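Local coordinates for AAEL008620-PA odorant-binding protein (Aedes aegypti, PDB 5V13), which binds juvenile hormone III in the mosquito hemolymph as a secreted member of the odorant-binding protein family, at residues Q167-V170 and D171-K175. Numbering follows the deposited sequence.
Sequences QMFV and DFCEK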
ATOM      1  N   GLN B 167       0.670  -9.682  -2.910  1.00 12.22           N
ATOM      2  CA  GLN B 167       2.070  -9.584  -3.325  1.00 13.39           C
ATOM      3  C   GLN B 167       2.769 -10.928  -3.162  1.00 16.90           C
ATOM      4  O   GLN B 167       2.570 -11.622  -2.159  1.00 12.23           O
ATOM      5  CB  GLN B 167       2.812  -8.532  -2.493  1.00 14.47           C
ATOM      6  CG  GLN B 167       4.266  -8.292  -2.956  1.00 13.49           C
ATOM      7  CD  GLN B 167       4.977  -7.236  -2.116  1.00 14.30           C
ATOM      8  OE1 GLN B 167       4.557  -6.949  -1.000  1.00 14.50           O
ATOM      9  NE2 GLN B 167       6.060  -6.665  -2.646  1.00 12.22           N
ATOM     10  N   MET B 168       3.589 -11.297  -4.146  1.00 15.54           N
ATOM     11  CA  MET B 168       4.335 -12.547  -4.044  1.00 15.11           C
ATOM     12  C   MET B 168       5.625 -12.321  -3.270  1.00 18.11           C
ATOM     13  O   MET B 168       6.172 -11.219  -3.254  1.00 12.27           O
ATOM     14  CB  MET B 168       4.665 -13.118  -5.424  1.00 18.72           C
ATOM     15  CG  MET B 168       3.438 -13.458  -6.248  1.00 19.17           C
ATOM     16  SD  MET B 168       3.843 -14.134  -7.882  1.00 20.79           S
ATOM     17  CE  MET B 168       2.374 -13.723  -8.809  1.00 23.38           C
ATOM     18  N   PHE B 169       6.130 -13.396  -2.657  1.00 15.05           N
ATOM     19  CA  PHE B 169       7.285 -13.254  -1.783  1.00 15.26           C
ATOM     20  C   PHE B 169       8.559 -12.929  -2.553  1.00 15.61           C
ATOM     21  O   PHE B 169       9.405 -12.183  -2.047  1.00 16.51           O
ATOM     22  CB  PHE B 169       7.477 -14.505  -0.920  1.00 13.36           C
ATOM     23  CG  PHE B 169       7.264 -14.228   0.546  1.00 16.60           C
ATOM     24  CD1 PHE B 169       8.007 -13.244   1.186  1.00 16.59           C
ATOM     25  CD2 PHE B 169       6.292 -14.899   1.267  1.00 17.62           C
ATOM     26  CE1 PHE B 169       7.795 -12.942   2.524  1.00 17.97           C
ATOM     27  CE2 PHE B 169       6.075 -14.601   2.601  1.00 15.22           C
ATOM     28  CZ  PHE B 169       6.825 -13.619   3.228  1.00 15.06           C
ATOM     29  N   VAL B 170       8.742 -13.474  -3.756  1.00 11.58           N
ATOM     30  CA  VAL B 170       9.982 -13.150  -4.465  1.00 15.21           C
ATOM     31  C   VAL B 170      10.054 -11.652  -4.750  1.00 16.33           C
ATOM     32  O   VAL B 170      11.087 -11.012  -4.511  1.00 12.95           O
ATOM     33  CB  VAL B 170      10.127 -13.985  -5.748  1.00 16.90           C
ATOM     34  CG1 VAL B 170      11.312 -13.452  -6.584  1.00 16.42           C
ATOM     35  CG2 VAL B 170      10.361 -15.427  -5.388  1.00 15.26           C
ATOM     36  N   ASP B 171       8.946 -11.068  -5.221  1.00 15.74           N
ATOM     37  CA  ASP B 171       8.885  -9.625  -5.469  1.00 19.34           C
ATOM     38  C   ASP B 171       9.198  -8.831  -4.208  1.00 20.48           C
ATOM     39  O   ASP B 171       9.941  -7.839  -4.251  1.00 14.80           O
ATOM     40  CB  ASP B 171       7.498  -9.237  -5.991  1.00 17.11           C
ATOM     41  CG  ASP B 171       7.362  -7.727  -6.237  1.00 23.00           C
ATOM     42  OD1 ASP B 171       7.955  -7.230  -7.215  1.00 25.14           O
ATOM     43  OD2 ASP B 171       6.671  -7.035  -5.458  1.00 22.16           O
ATOM     44  N   PHE B 172       8.588  -9.221  -3.086  1.00 13.88           N
ATOM     45  CA  PHE B 172       8.866  -8.564  -1.811  1.00 15.81           C
ATOM     46  C   PHE B 172      10.351  -8.631  -1.474  1.00 13.65           C
ATOM     47  O   PHE B 172      10.957  -7.635  -1.056  1.00 11.23           O
ATOM     48  CB  PHE B 172       8.021  -9.223  -0.715  1.00 19.15           C
ATOM     49  CG  PHE B 172       8.369  -8.781   0.664  1.00 15.61           C
ATOM     50  CD1 PHE B 172       7.799  -7.630   1.202  1.00 11.46           C
ATOM     51  CD2 PHE B 172       9.259  -9.512   1.438  1.00 17.08           C
ATOM     52  CE1 PHE B 172       8.136  -7.213   2.479  1.00 20.12           C
ATOM     53  CE2 PHE B 172       9.590  -9.099   2.714  1.00 21.13           C
ATOM     54  CZ  PHE B 172       9.024  -7.942   3.232  1.00 20.17           C
ATOM     55  N   CYS B 173      10.958  -9.805  -1.652  1.00 11.41           N
ATOM     56  CA  CYS B 173      12.358  -9.974  -1.274  1.00 15.79           C
ATOM     57  C   CYS B 173      13.292  -9.247  -2.232  1.00 18.52           C
ATOM     58  O   CYS B 173      14.323  -8.715  -1.804  1.00 14.65           O
ATOM     59  CB  CYS B 173      12.696 -11.454  -1.200  1.00 18.44           C
ATOM     60  SG  CYS B 173      11.787 -12.240   0.134  1.00 19.40           S
ATOM     61  N   GLU B 174      12.952  -9.223  -3.530  1.00 13.50           N
ATOM     62  CA  GLU B 174      13.735  -8.461  -4.505  1.00 14.73           C
ATOM     63  C   GLU B 174      13.816  -6.984  -4.126  1.00 12.76           C
ATOM     64  O   GLU B 174      14.888  -6.371  -4.181  1.00 17.67           O
ATOM     65  CB  GLU B 174      13.122  -8.601  -5.898  1.00 14.65           C
ATOM     66  CG  GLU B 174      13.354  -9.931  -6.579  1.00 16.01           C
ATOM     67  CD  GLU B 174      12.751  -9.966  -7.980  1.00 24.89           C
ATOM     68  OE1 GLU B 174      11.514  -9.851  -8.097  1.00 31.82           O
ATOM     69  OE2 GLU B 174      13.514 -10.086  -8.962  1.00 30.08           O
ATOM     70  N   LYS B 175      12.676  -6.387  -3.786  1.00 13.53           N
ATOM     71  CA  LYS B 175      12.655  -4.984  -3.385  1.00 15.75           C
ATOM     72  C   LYS B 175      13.451  -4.757  -2.105  1.00 18.65           C
ATOM     73  O   LYS B 175      14.256  -3.816  -2.014  1.00 15.99           O
ATOM     74  CB  LYS B 175      11.203  -4.518  -3.213  1.00 17.06           C
ATOM     75  CG  LYS B 175      10.474  -4.307  -4.545  1.00 18.10           C
ATOM     76  CD  LYS B 175       8.961  -4.256  -4.361  1.00 27.18           C
ATOM     77  CE  LYS B 175       8.502  -2.980  -3.665  1.00 32.90           C
ATOM     78  NZ  LYS B 175       7.027  -3.015  -3.366  1.00 35.02           N
TER
HETATM   79  O   HOH W   1       7.499  -4.657  -1.126  1.00 17.73           O
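With CG opposite the backbone N in both residues (chi1 -175° in Gln167, 179° in Asp171), and with the glutamine chain extended, the Gln167 amide is carried forward to the Asp171 carboxylate over the first turn of helix 169-177. Gln167 NE2 donates to Asp171 OD2 at 2.9 Å and a nearly straight 165°; the acceptor lies close to the amide plane, whereas the donor meets OD2 on its anti side, somewhat out of the carboxylate plane. NE2 also donates to a water at 2.9 Å, which in turn accepts from Lys175 NZ at 2.8 Å. Gln167 OE1 sits at the edge of the Phe172 ring, 4.0 Å from CD1, and takes a hydrogen bond from Gln164 N, so the amide is fixed from both ends. Met168 is the N-cap residue, and its carbonyl O receives Phe172 N at 3.1 Å, opening the helical bonding that Phe169 and Val170 continue to Cys173 and Glu174. Within the helix Phe169 CE1 lies 3.9 Å from Phe172 CD2, their ring planes almost perpendicular, and Cys173 SG 4.1 Å from Phe169 CD1; the Cys173-Cys195 disulfide and Phe172 packing on Cys195 join it to helix 190-199. Asp171 packs on Lys175 of the second subunit, Lys175 on Asp171 of the third. The amide N-H would stabilise the Asp171 charge, while the water holds two donors together without a direct bond.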